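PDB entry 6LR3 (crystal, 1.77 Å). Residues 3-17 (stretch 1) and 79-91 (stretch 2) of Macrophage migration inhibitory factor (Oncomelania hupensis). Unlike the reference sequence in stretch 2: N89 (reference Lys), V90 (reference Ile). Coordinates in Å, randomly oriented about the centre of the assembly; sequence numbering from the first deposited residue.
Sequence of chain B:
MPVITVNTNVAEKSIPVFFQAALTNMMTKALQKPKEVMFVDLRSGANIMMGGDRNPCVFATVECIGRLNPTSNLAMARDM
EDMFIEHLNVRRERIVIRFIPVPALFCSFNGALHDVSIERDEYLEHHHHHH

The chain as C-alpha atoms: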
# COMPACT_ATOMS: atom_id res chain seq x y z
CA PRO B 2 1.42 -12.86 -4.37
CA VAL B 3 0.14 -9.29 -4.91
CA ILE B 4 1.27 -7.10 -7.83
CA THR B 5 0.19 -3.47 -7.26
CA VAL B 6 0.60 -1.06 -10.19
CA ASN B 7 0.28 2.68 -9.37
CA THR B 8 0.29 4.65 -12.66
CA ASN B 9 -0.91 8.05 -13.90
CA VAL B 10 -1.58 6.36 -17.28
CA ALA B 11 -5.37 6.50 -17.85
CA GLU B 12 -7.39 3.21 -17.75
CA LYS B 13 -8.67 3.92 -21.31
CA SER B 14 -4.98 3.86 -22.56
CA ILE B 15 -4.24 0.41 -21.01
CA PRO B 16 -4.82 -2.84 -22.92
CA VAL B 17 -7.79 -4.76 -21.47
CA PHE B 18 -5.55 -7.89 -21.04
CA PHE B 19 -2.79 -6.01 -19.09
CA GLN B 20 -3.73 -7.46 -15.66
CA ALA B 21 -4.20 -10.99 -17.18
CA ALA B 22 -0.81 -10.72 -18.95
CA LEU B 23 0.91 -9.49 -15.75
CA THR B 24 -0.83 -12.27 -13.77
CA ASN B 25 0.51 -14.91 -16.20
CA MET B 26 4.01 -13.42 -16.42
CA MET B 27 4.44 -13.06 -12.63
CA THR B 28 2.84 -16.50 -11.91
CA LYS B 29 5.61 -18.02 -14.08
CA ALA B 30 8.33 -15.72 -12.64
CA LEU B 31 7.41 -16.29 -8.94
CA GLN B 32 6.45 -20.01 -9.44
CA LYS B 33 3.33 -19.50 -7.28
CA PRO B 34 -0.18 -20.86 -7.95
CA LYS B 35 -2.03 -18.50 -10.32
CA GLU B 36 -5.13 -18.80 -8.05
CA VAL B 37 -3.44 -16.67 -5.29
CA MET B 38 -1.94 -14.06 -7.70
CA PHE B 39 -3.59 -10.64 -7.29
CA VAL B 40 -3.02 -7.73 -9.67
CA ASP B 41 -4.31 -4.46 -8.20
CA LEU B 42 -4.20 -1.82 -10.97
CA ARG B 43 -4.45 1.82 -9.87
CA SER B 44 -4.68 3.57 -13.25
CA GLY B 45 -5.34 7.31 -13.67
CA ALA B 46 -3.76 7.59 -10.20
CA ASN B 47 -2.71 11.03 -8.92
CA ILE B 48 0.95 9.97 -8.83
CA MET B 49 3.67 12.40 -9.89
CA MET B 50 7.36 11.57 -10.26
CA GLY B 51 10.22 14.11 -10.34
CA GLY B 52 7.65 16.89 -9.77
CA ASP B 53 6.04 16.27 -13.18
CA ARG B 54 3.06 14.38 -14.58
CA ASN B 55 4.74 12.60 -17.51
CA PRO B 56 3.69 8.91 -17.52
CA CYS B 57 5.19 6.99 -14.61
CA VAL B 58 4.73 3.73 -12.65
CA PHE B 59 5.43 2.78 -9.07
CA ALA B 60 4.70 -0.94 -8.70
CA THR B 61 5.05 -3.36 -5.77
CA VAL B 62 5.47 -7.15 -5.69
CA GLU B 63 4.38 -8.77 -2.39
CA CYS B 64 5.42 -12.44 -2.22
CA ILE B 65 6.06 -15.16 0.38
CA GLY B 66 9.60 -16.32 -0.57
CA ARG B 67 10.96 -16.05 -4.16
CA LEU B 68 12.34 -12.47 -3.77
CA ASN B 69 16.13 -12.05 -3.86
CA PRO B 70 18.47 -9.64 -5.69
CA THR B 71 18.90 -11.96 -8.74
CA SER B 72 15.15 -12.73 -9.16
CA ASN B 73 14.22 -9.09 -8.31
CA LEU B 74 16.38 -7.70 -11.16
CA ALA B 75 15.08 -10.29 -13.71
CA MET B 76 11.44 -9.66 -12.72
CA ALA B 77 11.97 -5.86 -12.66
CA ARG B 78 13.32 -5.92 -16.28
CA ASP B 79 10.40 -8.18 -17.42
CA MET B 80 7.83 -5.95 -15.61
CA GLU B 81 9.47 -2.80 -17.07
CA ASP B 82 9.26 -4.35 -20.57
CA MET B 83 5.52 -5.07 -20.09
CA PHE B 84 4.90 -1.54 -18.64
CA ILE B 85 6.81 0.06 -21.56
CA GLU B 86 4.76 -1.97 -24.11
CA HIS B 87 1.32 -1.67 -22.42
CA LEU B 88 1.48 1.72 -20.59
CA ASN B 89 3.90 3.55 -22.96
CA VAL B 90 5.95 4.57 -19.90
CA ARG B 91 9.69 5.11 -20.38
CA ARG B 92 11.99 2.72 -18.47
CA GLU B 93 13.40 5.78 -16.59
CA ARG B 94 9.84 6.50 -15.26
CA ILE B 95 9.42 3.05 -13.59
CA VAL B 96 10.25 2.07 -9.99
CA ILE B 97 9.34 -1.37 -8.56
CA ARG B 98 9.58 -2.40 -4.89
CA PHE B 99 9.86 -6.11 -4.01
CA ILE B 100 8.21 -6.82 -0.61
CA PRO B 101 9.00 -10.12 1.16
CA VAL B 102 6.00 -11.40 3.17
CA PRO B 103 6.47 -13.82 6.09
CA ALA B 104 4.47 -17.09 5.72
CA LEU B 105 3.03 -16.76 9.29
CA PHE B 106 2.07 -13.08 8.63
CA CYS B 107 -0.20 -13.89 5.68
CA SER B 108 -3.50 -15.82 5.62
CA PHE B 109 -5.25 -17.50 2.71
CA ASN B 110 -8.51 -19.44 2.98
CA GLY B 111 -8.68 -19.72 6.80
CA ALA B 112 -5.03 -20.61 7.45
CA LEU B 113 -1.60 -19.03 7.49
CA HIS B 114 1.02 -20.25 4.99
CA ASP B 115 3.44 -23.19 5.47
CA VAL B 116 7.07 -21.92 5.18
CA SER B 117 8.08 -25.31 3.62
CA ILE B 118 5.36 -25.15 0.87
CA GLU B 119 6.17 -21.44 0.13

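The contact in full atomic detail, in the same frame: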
# COMPACT_ATOMS: atom_id res chain seq x y z
N VAL B 3 0.93 -10.48 -4.53
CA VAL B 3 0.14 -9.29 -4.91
C VAL B 3 1.05 -8.41 -5.76
O VAL B 3 2.08 -7.96 -5.26
CB VAL B 3 -0.45 -8.52 -3.71
CG1 VAL B 3 -1.23 -7.32 -4.20
CG2 VAL B 3 -1.28 -9.41 -2.81
N ILE B 4 0.62 -8.11 -6.97
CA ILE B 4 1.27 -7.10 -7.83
C ILE B 4 0.39 -5.86 -7.81
O ILE B 4 -0.75 -5.96 -8.25
CB ILE B 4 1.45 -7.59 -9.27
CG1 ILE B 4 1.90 -9.05 -9.38
CG2 ILE B 4 2.41 -6.63 -10.00
CD1 ILE B 4 3.15 -9.38 -8.60
N THR B 5 0.91 -4.76 -7.32
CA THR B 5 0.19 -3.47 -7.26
C THR B 5 0.85 -2.54 -8.25
O THR B 5 2.07 -2.37 -8.19
CB THR B 5 0.18 -2.91 -5.84
OG1 THR B 5 -0.35 -3.94 -4.98
CG2 THR B 5 -0.62 -1.64 -5.76
N VAL B 6 0.08 -1.99 -9.16
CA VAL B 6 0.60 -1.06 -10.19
C VAL B 6 -0.05 0.30 -9.96
O VAL B 6 -1.27 0.39 -10.12
CB VAL B 6 0.33 -1.59 -11.60
CG1 VAL B 6 0.81 -0.62 -12.65
CG2 VAL B 6 1.01 -2.94 -11.80
N ASN B 7 0.75 1.28 -9.56
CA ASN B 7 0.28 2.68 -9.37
C ASN B 7 0.78 3.47 -10.58
O ASN B 7 1.98 3.65 -10.73
CB ASN B 7 0.81 3.28 -8.08
CG ASN B 7 0.45 2.44 -6.88
OD1 ASN B 7 -0.71 2.45 -6.44
ND2 ASN B 7 1.42 1.67 -6.37
N THR B 8 -0.12 3.91 -11.45
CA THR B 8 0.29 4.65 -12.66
C THR B 8 -0.66 5.81 -12.90
O THR B 8 -1.86 5.68 -12.63
CB THR B 8 0.38 3.72 -13.87
OG1 THR B 8 0.91 4.51 -14.95
CG2 THR B 8 -0.97 3.10 -14.24
N ASN B 9 -0.11 6.89 -13.44
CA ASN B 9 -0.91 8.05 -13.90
C ASN B 9 -1.42 7.80 -15.31
O ASN B 9 -2.22 8.59 -15.78
CB ASN B 9 -0.18 9.37 -13.77
CG ASN B 9 1.12 9.40 -14.53
OD1 ASN B 9 1.56 8.39 -15.05
ND2 ASN B 9 1.72 10.59 -14.60
N VAL B 10 -1.02 6.70 -15.96
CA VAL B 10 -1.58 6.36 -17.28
C VAL B 10 -3.06 6.05 -17.09
O VAL B 10 -3.44 5.30 -16.17
CB VAL B 10 -0.82 5.21 -17.94
CG1 VAL B 10 -1.49 4.77 -19.23
CG2 VAL B 10 0.63 5.60 -18.16
N ALA B 11 -3.91 6.63 -17.96
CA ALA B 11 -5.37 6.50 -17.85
C ALA B 11 -5.79 5.07 -18.21
O ALA B 11 -5.19 4.49 -19.12
CB ALA B 11 -6.03 7.53 -18.72
N GLU B 12 -6.82 4.57 -17.54
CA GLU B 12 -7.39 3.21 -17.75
C GLU B 12 -7.69 3.03 -19.24
O GLU B 12 -7.37 1.95 -19.80
CB GLU B 12 -8.65 3.03 -16.91
CG GLU B 12 -9.13 1.59 -16.81
CD GLU B 12 -10.34 1.40 -15.91
OE1 GLU B 12 -10.20 0.78 -14.81
OE2 GLU B 12 -11.40 1.89 -16.31
N LYS B 13 -8.25 4.05 -19.89
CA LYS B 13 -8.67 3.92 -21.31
C LYS B 13 -7.45 3.65 -22.21
O LYS B 13 -7.64 3.13 -23.31
CB LYS B 13 -9.43 5.16 -21.79
CG LYS B 13 -8.61 6.42 -21.89
CD LYS B 13 -8.07 6.75 -23.25
CE LYS B 13 -6.94 7.76 -23.21
NZ LYS B 13 -5.83 7.38 -24.13
N SER B 14 -6.23 4.01 -21.78
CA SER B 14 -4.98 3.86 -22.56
C SER B 14 -4.39 2.46 -22.38
O SER B 14 -3.45 2.13 -23.10
CB SER B 14 -3.96 4.87 -22.19
OG SER B 14 -4.48 6.19 -22.35
N ILE B 15 -4.88 1.69 -21.41
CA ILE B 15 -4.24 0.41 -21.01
C ILE B 15 -4.95 -0.74 -21.68
O ILE B 15 -6.16 -0.85 -21.62
CB ILE B 15 -4.26 0.27 -19.48
CG1 ILE B 15 -3.58 1.46 -18.83
CG2 ILE B 15 -3.61 -1.05 -19.06
CD1 ILE B 15 -3.58 1.43 -17.34
N PRO B 16 -4.20 -1.68 -22.30
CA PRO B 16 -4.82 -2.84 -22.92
C PRO B 16 -5.67 -3.60 -21.91
O PRO B 16 -5.28 -3.75 -20.75
CB PRO B 16 -3.64 -3.67 -23.39
CG PRO B 16 -2.59 -2.65 -23.65
CD PRO B 16 -2.75 -1.68 -22.52
N VAL B 17 -6.81 -4.09 -22.37
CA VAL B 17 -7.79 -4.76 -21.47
C VAL B 17 -7.15 -6.01 -20.85
O VAL B 17 -7.60 -6.39 -19.77
CB VAL B 17 -9.08 -5.12 -22.23
CG1 VAL B 17 -9.82 -3.87 -22.67
CG2 VAL B 17 -8.80 -6.02 -23.42
N ASP B 79 11.57 -7.59 -16.72
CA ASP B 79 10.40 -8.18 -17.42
C ASP B 79 9.17 -7.31 -17.17
O ASP B 79 8.42 -7.08 -18.12
CB ASP B 79 10.18 -9.62 -16.98
CG ASP B 79 11.17 -10.59 -17.61
OD1 ASP B 79 11.87 -10.19 -18.57
OD2 ASP B 79 11.23 -11.70 -17.12
N MET B 80 8.97 -6.86 -15.93
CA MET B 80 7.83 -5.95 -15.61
C MET B 80 8.02 -4.63 -16.36
O MET B 80 7.06 -4.16 -16.96
CB MET B 80 7.74 -5.72 -14.10
CG MET B 80 7.27 -6.93 -13.39
SD MET B 80 7.35 -6.75 -11.56
CE MET B 80 6.09 -5.50 -11.33
N GLU B 81 9.21 -4.05 -16.33
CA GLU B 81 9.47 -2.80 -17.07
C GLU B 81 9.09 -3.01 -18.53
O GLU B 81 8.41 -2.15 -19.10
CB GLU B 81 10.93 -2.40 -16.97
CG GLU B 81 11.29 -1.80 -15.63
CD GLU B 81 12.81 -1.60 -15.52
OE1 GLU B 81 13.54 -2.12 -16.41
OE2 GLU B 81 13.22 -0.92 -14.56
N ASP B 82 9.53 -4.12 -19.12
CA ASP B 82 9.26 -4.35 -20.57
C ASP B 82 7.74 -4.34 -20.81
O ASP B 82 7.29 -3.76 -21.83
CB ASP B 82 9.87 -5.65 -21.06
CG ASP B 82 11.38 -5.63 -21.17
OD1 ASP B 82 12.00 -4.59 -20.96
OD2 ASP B 82 11.91 -6.69 -21.45
N MET B 83 6.98 -5.00 -19.94
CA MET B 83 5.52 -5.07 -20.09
C MET B 83 4.93 -3.67 -19.87
O MET B 83 4.01 -3.31 -20.58
CB MET B 83 4.91 -6.07 -19.10
CG MET B 83 3.48 -6.28 -19.35
SD MET B 83 2.85 -7.68 -18.42
CE MET B 83 3.65 -9.07 -19.20
N PHE B 84 5.42 -2.90 -18.90
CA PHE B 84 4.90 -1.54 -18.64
C PHE B 84 5.21 -0.63 -19.81
O PHE B 84 4.39 0.19 -20.17
CB PHE B 84 5.52 -0.94 -17.37
CG PHE B 84 5.18 -1.67 -16.09
CD1 PHE B 84 4.09 -2.52 -15.99
CD2 PHE B 84 5.97 -1.48 -14.97
CE1 PHE B 84 3.83 -3.18 -14.80
CE2 PHE B 84 5.68 -2.11 -13.77
CZ PHE B 84 4.58 -2.91 -13.67
N ILE B 85 6.41 -0.75 -20.37
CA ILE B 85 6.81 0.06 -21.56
C ILE B 85 5.83 -0.27 -22.70
O ILE B 85 5.27 0.65 -23.28
CB ILE B 85 8.28 -0.24 -21.92
CG1 ILE B 85 9.24 0.34 -20.88
CG2 ILE B 85 8.59 0.24 -23.33
CD1 ILE B 85 10.63 -0.29 -20.88
N GLU B 86 5.58 -1.55 -22.95
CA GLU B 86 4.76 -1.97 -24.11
C GLU B 86 3.31 -1.57 -23.89
O GLU B 86 2.68 -1.05 -24.81
CB GLU B 86 4.91 -3.49 -24.30
CG GLU B 86 4.08 -4.02 -25.42
CD GLU B 86 4.76 -5.25 -25.96
OE1 GLU B 86 4.94 -6.18 -25.13
OE2 GLU B 86 5.19 -5.22 -27.13
N HIS B 87 2.77 -1.83 -22.69
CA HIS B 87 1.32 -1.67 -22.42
C HIS B 87 0.95 -0.24 -21.99
O HIS B 87 -0.14 0.21 -22.35
CB HIS B 87 0.88 -2.63 -21.33
CG HIS B 87 0.70 -4.06 -21.69
ND1 HIS B 87 -0.61 -4.57 -21.71
CD2 HIS B 87 1.52 -5.10 -21.99
CE1 HIS B 87 -0.56 -5.85 -22.04
NE2 HIS B 87 0.73 -6.18 -22.29
N LEU B 88 1.79 0.40 -21.18
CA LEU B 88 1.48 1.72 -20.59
C LEU B 88 2.16 2.85 -21.34
O LEU B 88 1.87 4.00 -21.02
CB LEU B 88 1.87 1.74 -19.11
CG LEU B 88 1.33 0.57 -18.26
CD1 LEU B 88 1.74 0.68 -16.83
CD2 LEU B 88 -0.17 0.48 -18.37
N ASN B 89 3.09 2.54 -22.24
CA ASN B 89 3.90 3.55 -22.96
C ASN B 89 4.59 4.45 -21.95
O ASN B 89 4.62 5.67 -22.13
CB ASN B 89 3.02 4.33 -23.93
CG ASN B 89 2.56 3.43 -25.05
OD1 ASN B 89 3.39 2.87 -25.77
ND2 ASN B 89 1.26 3.34 -25.26
N VAL B 90 5.13 3.84 -20.89
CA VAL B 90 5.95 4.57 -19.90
C VAL B 90 7.40 4.29 -20.25
O VAL B 90 7.73 3.14 -20.62
CB VAL B 90 5.57 4.10 -18.49
CG1 VAL B 90 6.42 4.74 -17.43
CG2 VAL B 90 4.13 4.47 -18.18
N ARG B 91 8.25 5.31 -20.16
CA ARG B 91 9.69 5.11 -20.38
C ARG B 91 10.28 4.31 -19.23
O ARG B 91 9.80 4.44 -18.05
CB ARG B 91 10.35 6.47 -20.48
CG ARG B 91 9.98 7.19 -21.78
CD ARG B 91 10.18 8.69 -21.80
NE ARG B 91 11.03 9.28 -20.81
CZ ARG B 91 10.65 10.17 -19.89
NH1 ARG B 91 9.39 10.60 -19.81
NH2 ARG B 91 11.56 10.60 -19.03
O HOH W 1 -1.09 2.86 -22.65

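This is a predominantly apolar packing contact between a strand with its following loop and the C-terminal part of a helix, without a direct hydrogen bond across it and with a single water joining the two backbones at one end. The axes of strand 3-8 and helix 79-88 approach to 12.4 Å and their N-to-C directions differ by 44°, a separation that leaves side chains to fill the space between them.

Along the strand, alternation selects the residues that take part. The CA-to-CB bonds of I4, V6 and T8 point toward the helix, whereas that of T5 points away and T5 makes no contact with the helix. I4 and V6 meet residues spaced four apart, one helical turn: I4 CG2 lies 4.1 Å from M80 CE, and V6 CG2 lies 4.0 Å from F84 CZ. The backbones at these two levels are far apart, with CA of I4 10.2 Å from CA of M80 and CA of V6 9.5 Å from CA of F84, so the long side chains of the helix do much of the spanning. F84 begins sideways, but the end of its ring comes nearer, and V6 approaches that ring obliquely.

One turn further on, L88 has the largest area covered in the contact, 89 Å². Its CD2 packs 3.6 Å from I15 CG1, its CD1 is 4.5 Å from V6 CG1, and its CB is 4.2 Å from V10 CG2. The same V10 methyl, CG2, sits 3.7 Å from V90 CG2, so V10 bridges the last helical residue and the segment beyond it. N89, between them, has left helical geometry with phi 55°. V10 is also tied to its own stretch, its N donating to T8 OG1 at 3.1 Å with an N-H...O angle of 167°.

The backbones draw closest near I15 and L88, whose CA atoms are 5.9 Å apart. Here P16 CD touches H87 O at 3.2 Å, and P16 CG lies 3.4 Å from H87 ND1, approaching the imidazole ring obliquely. These are close contacts rather than hydrogen bonds: the proline atoms are ring carbons.

The polar link runs through water 1. S14 O and H87 O, 3.9 Å apart, are both acceptors and cannot hydrogen-bond to each other; the water oxygen donates to S14 O at 2.5 Å and to H87 O at 2.8 Å, satisfying both carbonyls.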